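Local coordinates for protein glycerophosphodiester phosphodiesterase (Cytophaga hutchinsonii ATCC 33406, PDB 3CH0) that belongs to the glycerophosphoryl diester phosphodiesterase family and adopts a TIM-barrel fold, a ring of parallel strands wrapped in helices, at residues D10-R15 / G260-Y265; V239-V244 / L256-I261. All coordinates share one frame; numbering follows the deposited sequence.

Interaction 1 of 2, residues D10-R15 / G260-Y265; sequences DIQGHR and GIITDY
A short histidine-carboxylate hydrogen bond, 2.6 Å from H14 ND1 to D264 OD1, joins the first and last strands of the barrel just past their C-terminal ends. The two side chains run alongside each other, yet their planes are turned 54° apart: OD1 lies at the ring edge in the imidazole plane, whereas ND1 approaches from above the carboxylate plane. CG of H14 is anti to the backbone N (chi1 -173°), which sets the ring beside D264, and R15 CG covers one ring face. A salt bridge from R18 and a hydrogen bond from N245 hold D264 OD2, fixing the carboxylate from its other oxygen, while H14 NE2 is bonded to citric acid.

Behind this pair, strands 10-13 and 260-263 run parallel, with axes 4.7 Å apart. Four backbone bonds alternate between them, from I261 N to D10 O through to H14 N to T263 O (2.8 Å). G260 CA comes within 3.0 Å of D10 O, a closeness eased by the lack of a side chain there.

D10, Q12 and I262 share one face of the sheet. Q12 runs beside I262, its OE1 3.4 Å from I262 CG1, and I262 CG2 sits 3.4 Å from H14 CD2, obliquely to the ring. The buried polar ends are satisfied: Q12 NE2 donates to D10 OD2 (2.9 Å), Q12 OE1 accepts from N134, and D10 OD1 bonds T39. On the opposite face, T263 OG1 is hydrogen-bonded to V244 O and also accepts from Y265 N in an ST turn.

Parallel pairing of the N-terminal and C-terminal strands is the seam that closes a TIM barrel, with polar residues gathered at the strands' C-terminal ends, where barrels of this fold place their active sites.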
loop_
_atom_site.group_PDB
_atom_site.type_symbol
_atom_site.label_atom_id
_atom_site.label_comp_id
_atom_site.label_asym_id
_atom_site.label_seq_id
_atom_site.Cartn_x
_atom_site.Cartn_y
_atom_site.Cartn_z
ATOM N N ASP A 10 -1.841 9.570 -11.589
ATOM C CA ASP A 10 -1.085 8.539 -10.862
ATOM C C ASP A 10 -1.844 7.208 -10.861
ATOM O O ASP A 10 -2.796 7.044 -10.109
ATOM C CB ASP A 10 -0.822 9.025 -9.442
ATOM C CG ASP A 10 0.122 8.145 -8.694
ATOM O OD1 ASP A 10 0.585 7.130 -9.251
ATOM O OD2 ASP A 10 0.417 8.501 -7.532
ATOM N N ILE A 11 -1.434 6.289 -11.736
ATOM C CA ILE A 11 -1.958 4.924 -11.787
ATOM C C ILE A 11 -1.152 4.089 -10.783
ATOM O O ILE A 11 0.016 3.846 -11.007
ATOM C CB ILE A 11 -1.810 4.293 -13.195
ATOM C CG1 ILE A 11 -2.628 5.079 -14.213
ATOM C CG2 ILE A 11 -2.237 2.838 -13.193
ATOM C CD1 ILE A 11 -2.269 4.769 -15.649
ATOM N N GLN A 12 -1.812 3.666 -9.696
ATOM C CA GLN A 12 -1.186 2.914 -8.616
ATOM C C GLN A 12 -1.652 1.459 -8.655
ATOM O O GLN A 12 -2.851 1.179 -8.580
ATOM C CB GLN A 12 -1.452 3.464 -7.211
ATOM C CG GLN A 12 -1.125 4.928 -7.079
ATOM C CD GLN A 12 -0.746 5.325 -5.656
ATOM O OE1 GLN A 12 -0.758 4.484 -4.744
ATOM N NE2 GLN A 12 -0.396 6.581 -5.466
ATOM N N GLY A 13 -0.710 0.533 -8.720
ATOM C CA GLY A 13 -1.019 -0.889 -8.608
ATOM C C GLY A 13 -1.134 -1.292 -7.157
ATOM O O GLY A 13 -0.152 -1.255 -6.425
ATOM N N HIS A 14 -2.370 -1.610 -6.701
ATOM C CA HIS A 14 -2.656 -1.911 -5.298
ATOM C C HIS A 14 -1.973 -3.234 -4.921
ATOM O O HIS A 14 -2.280 -4.277 -5.539
ATOM C CB HIS A 14 -4.183 -2.017 -5.076
ATOM C CG HIS A 14 -4.626 -2.155 -3.656
ATOM N ND1 HIS A 14 -5.486 -3.155 -3.235
ATOM C CD2 HIS A 14 -4.356 -1.399 -2.559
ATOM C CE1 HIS A 14 -5.741 -2.981 -1.941
ATOM N NE2 HIS A 14 -5.086 -1.911 -1.519
ATOM N N ARG A 15 -1.056 -3.214 -3.970
ATOM C CA ARG A 15 -0.279 -4.400 -3.626
ATOM C C ARG A 15 0.389 -4.988 -4.837
ATOM O O ARG A 15 0.498 -6.190 -5.017
ATOM C CB ARG A 15 -1.123 -5.440 -2.870
ATOM C CG ARG A 15 -1.980 -4.816 -1.716
ATOM C CD ARG A 15 -2.743 -5.793 -0.852
ATOM N NE ARG A 15 -3.709 -5.032 -0.068
ATOM C CZ ARG A 15 -4.724 -5.559 0.561
ATOM N NH1 ARG A 15 -4.817 -6.880 0.747
ATOM N NH2 ARG A 15 -5.610 -4.755 1.091
ATOM N N GLY A 260 -5.398 10.444 -9.235
ATOM C CA GLY A 260 -4.860 9.104 -9.338
ATOM C C GLY A 260 -5.897 8.104 -8.893
ATOM O O GLY A 260 -6.929 8.456 -8.357
ATOM N N ILE A 261 -5.500 6.848 -9.038
ATOM C CA ILE A 261 -6.341 5.699 -8.658
ATOM C C ILE A 261 -5.467 4.606 -8.122
ATOM O O ILE A 261 -4.438 4.299 -8.700
ATOM C CB ILE A 261 -7.117 5.131 -9.860
ATOM C CG1 ILE A 261 -8.191 6.142 -10.276
ATOM C CG2 ILE A 261 -7.744 3.700 -9.595
ATOM C CD1 ILE A 261 -9.447 6.172 -9.420
ATOM N N ILE A 262 -5.908 4.037 -6.994
ATOM C CA ILE A 262 -5.351 2.816 -6.448
ATOM C C ILE A 262 -6.308 1.682 -6.863
ATOM O O ILE A 262 -7.449 1.676 -6.449
ATOM C CB ILE A 262 -5.119 2.949 -4.918
ATOM C CG1 ILE A 262 -4.107 4.051 -4.596
ATOM C CG2 ILE A 262 -4.814 1.521 -4.266
ATOM C CD1 ILE A 262 -4.292 4.603 -3.213
ATOM N N THR A 263 -5.751 0.696 -7.560
ATOM C CA THR A 263 -6.549 -0.399 -8.080
ATOM C C THR A 263 -5.880 -1.760 -8.040
ATOM O O THR A 263 -4.681 -1.872 -8.275
ATOM C CB THR A 263 -6.930 -0.113 -9.571
ATOM O OG1 THR A 263 -7.745 -1.185 -10.103
ATOM C CG2 THR A 263 -5.719 0.062 -10.511
ATOM N N ASP A 264 -6.684 -2.788 -7.762
ATOM C CA ASP A 264 -6.201 -4.174 -7.831
ATOM C C ASP A 264 -5.949 -4.637 -9.270
ATOM O O ASP A 264 -5.324 -5.668 -9.459
ATOM C CB ASP A 264 -7.214 -5.120 -7.173
ATOM C CG ASP A 264 -7.230 -4.965 -5.688
ATOM O OD1 ASP A 264 -6.121 -4.926 -5.082
ATOM O OD2 ASP A 264 -8.338 -4.887 -5.113
ATOM N N TYR A 265 -6.549 -3.934 -10.238
ATOM C CA TYR A 265 -6.515 -4.282 -11.655
ATOM C C TYR A 265 -5.916 -3.163 -12.504
ATOM O O TYR A 265 -6.591 -2.502 -13.334
ATOM C CB TYR A 265 -7.949 -4.622 -12.099
ATOM C CG TYR A 265 -8.563 -5.802 -11.417
ATOM C CD1 TYR A 265 -8.282 -7.099 -11.861
ATOM C CD2 TYR A 265 -9.376 -5.634 -10.352
ATOM C CE1 TYR A 265 -8.858 -8.199 -11.257
ATOM C CE2 TYR A 265 -9.917 -6.719 -9.690
ATOM C CZ TYR A 265 -9.690 -7.995 -10.176
ATOM O OH TYR A 265 -10.248 -9.050 -9.511
#

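Interaction 2 of 2, residues V239-V244 / L256-I261; sequences VIPWTV and LGVDGI. With EDO (1,2-ethanediol), chain E.
V239 and D259 hold the two segments together by a pair of bonds, one from D259 N to V239 O (2.9 Å) and one from V239 N to D259 OD2 (2.8 Å), while the CA atoms of I240 and G260 lie 4.7 Å apart. In the second bond a carboxylate oxygen takes the place of a backbone carbonyl; it is nearly straight, at 169°, and reaches OD2 on its anti side. H233 also bonds this oxygen, so two donors steady it.

Beyond this pair the contact is apolar. The P241 ring and the V258 side chain cross at a slant, CG to CG1 at 3.9 Å, and P241 CD presses to 3.3 Å from G260 O, a buried carbonyl without a hydrogen-bond partner. I240 CG2 lies against the G260 backbone. V244 meets I261 at about a right angle, CB to CG2 at 4.0 Å. The peptide bond between W242 and T243 is cis, and T243 N bonds 1,2-ethanediol O1.

V239 and V258 pack on helix 226-234, I240 reaches D10 and Q12 of strand 10-13, and V244 and I261 share L253 of helix 247-256, which ends at G257 in a Schellman motif.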
loop_
_atom_site.group_PDB
_atom_site.type_symbol
_atom_site.label_atom_id
_atom_site.label_comp_id
_atom_site.label_asym_id
_atom_site.label_seq_id
_atom_site.Cartn_x
_atom_site.Cartn_y
_atom_site.Cartn_z
ATOM N N VAL A 239 -5.760 14.086 -4.690
ATOM C CA VAL A 239 -6.780 13.146 -4.218
ATOM C C VAL A 239 -6.673 11.825 -4.989
ATOM O O VAL A 239 -6.828 11.783 -6.203
ATOM C CB VAL A 239 -8.217 13.710 -4.332
ATOM C CG1 VAL A 239 -9.238 12.660 -3.780
ATOM C CG2 VAL A 239 -8.300 15.052 -3.559
ATOM N N ILE A 240 -6.383 10.739 -4.263
ATOM C CA ILE A 240 -6.117 9.422 -4.834
ATOM C C ILE A 240 -6.896 8.356 -4.061
ATOM O O ILE A 240 -6.428 7.866 -3.037
ATOM C CB ILE A 240 -4.609 9.072 -4.836
ATOM C CG1 ILE A 240 -3.831 10.195 -5.547
ATOM C CG2 ILE A 240 -4.355 7.760 -5.535
ATOM C CD1 ILE A 240 -2.338 9.947 -5.631
ATOM N N PRO A 241 -8.114 8.045 -4.528
ATOM C CA PRO A 241 -8.939 7.083 -3.806
ATOM C C PRO A 241 -8.589 5.625 -4.072
ATOM O O PRO A 241 -7.895 5.299 -5.036
ATOM C CB PRO A 241 -10.343 7.350 -4.314
ATOM C CG PRO A 241 -10.237 8.189 -5.477
ATOM C CD PRO A 241 -8.823 8.644 -5.672
ATOM N N TRP A 242 -9.147 4.784 -3.205
ATOM C CA TRP A 242 -8.908 3.339 -3.235
ATOM C C TRP A 242 -10.174 2.595 -2.853
ATOM O O TRP A 242 -11.041 3.212 -2.267
ATOM C CB TRP A 242 -7.807 2.975 -2.210
ATOM C CG TRP A 242 -8.074 3.526 -0.816
ATOM C CD1 TRP A 242 -7.643 4.730 -0.313
ATOM C CD2 TRP A 242 -8.855 2.932 0.231
ATOM N NE1 TRP A 242 -8.065 4.890 0.963
ATOM C CE2 TRP A 242 -8.829 3.810 1.325
ATOM C CE3 TRP A 242 -9.575 1.728 0.363
ATOM C CZ2 TRP A 242 -9.511 3.516 2.517
ATOM C CZ3 TRP A 242 -10.240 1.452 1.553
ATOM C CH2 TRP A 242 -10.180 2.329 2.626
ATOM N N THR A 243 -10.277 1.293 -3.140
ATOM C CA THR A 243 -9.538 0.555 -4.121
ATOM C C THR A 243 -10.556 0.343 -5.231
ATOM O O THR A 243 -11.606 -0.283 -5.023
ATOM C CB THR A 243 -9.021 -0.767 -3.536
ATOM O OG1 THR A 243 -8.061 -0.468 -2.501
ATOM C CG2 THR A 243 -8.327 -1.625 -4.586
ATOM N N VAL A 244 -10.252 0.868 -6.411
ATOM C CA VAL A 244 -11.218 1.041 -7.496
ATOM C C VAL A 244 -10.954 0.060 -8.623
ATOM O O VAL A 244 -9.928 0.121 -9.264
ATOM C CB VAL A 244 -11.242 2.469 -7.989
ATOM C CG1 VAL A 244 -12.473 2.686 -8.875
ATOM C CG2 VAL A 244 -11.215 3.511 -6.821
ATOM N N LEU A 256 -14.678 13.588 -11.993
ATOM C CA LEU A 256 -14.833 14.429 -10.810
ATOM C C LEU A 256 -13.556 15.147 -10.447
ATOM O O LEU A 256 -13.533 15.989 -9.535
ATOM C CB LEU A 256 -15.286 13.600 -9.610
ATOM C CG LEU A 256 -16.583 12.827 -9.768
ATOM C CD1 LEU A 256 -16.937 12.138 -8.435
ATOM C CD2 LEU A 256 -17.703 13.800 -10.209
ATOM N N GLY A 257 -12.452 14.788 -11.103
ATOM C CA GLY A 257 -11.209 15.489 -10.817
ATOM C C GLY A 257 -10.136 14.826 -9.963
ATOM O O GLY A 257 -9.173 15.489 -9.570
ATOM N N VAL A 258 -10.253 13.516 -9.695
ATOM C CA VAL A 258 -9.179 12.878 -8.933
ATOM C C VAL A 258 -7.846 12.905 -9.687
ATOM O O VAL A 258 -7.768 12.994 -10.914
ATOM C CB VAL A 258 -9.510 11.436 -8.532
ATOM C CG1 VAL A 258 -10.824 11.394 -7.695
ATOM C CG2 VAL A 258 -9.540 10.446 -9.704
ATOM N N ASP A 259 -6.776 12.785 -8.881
ATOM C CA ASP A 259 -5.395 12.843 -9.356
ATOM C C ASP A 259 -4.701 11.517 -9.580
ATOM O O ASP A 259 -3.578 11.461 -10.089
ATOM C CB ASP A 259 -4.565 13.673 -8.368
ATOM C CG ASP A 259 -5.157 15.070 -8.178
ATOM O OD1 ASP A 259 -4.912 15.886 -9.091
ATOM O OD2 ASP A 259 -5.891 15.303 -7.205
ATOM N N GLY A 260 -5.398 10.444 -9.235
ATOM C CA GLY A 260 -4.860 9.104 -9.338
ATOM C C GLY A 260 -5.897 8.104 -8.893
ATOM O O GLY A 260 -6.929 8.456 -8.357
ATOM N N ILE A 261 -5.500 6.848 -9.038
ATOM C CA ILE A 261 -6.341 5.699 -8.658
ATOM C C ILE A 261 -5.467 4.606 -8.122
ATOM O O ILE A 261 -4.438 4.299 -8.700
ATOM C CB ILE A 261 -7.117 5.131 -9.860
ATOM C CG1 ILE A 261 -8.191 6.142 -10.276
ATOM C CG2 ILE A 261 -7.744 3.700 -9.595
ATOM C CD1 ILE A 261 -9.447 6.172 -9.420
HETATM C C1 EDO E . -13.338 0.754 -1.684
HETATM O O1 EDO E . -12.361 -0.247 -1.481
HETATM C C2 EDO E . -14.732 0.255 -1.296
HETATM O O2 EDO E . -14.981 0.454 0.095
#

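In the fold
From the N terminus, strand 10-13 opens the barrel, and the chain then passes through the remaining strands and helices before returning at 260-263. Interaction 1 therefore closes a very long loop, 244 residues between its segments, and seals the ring. Interaction 2 closes a short one within it: strand 238-239, helix 247-256 and strand 260-263 form the last beta-alpha-beta unit, with 11 residues between the segments. Both contacts use strand 260-263 and share G260 and I261, so this strand is flanked by strand 10-13 and by segment 239-244. V244 N is probably bonded to I262 O, and D10 N to D259 O, tying the two contacts directly.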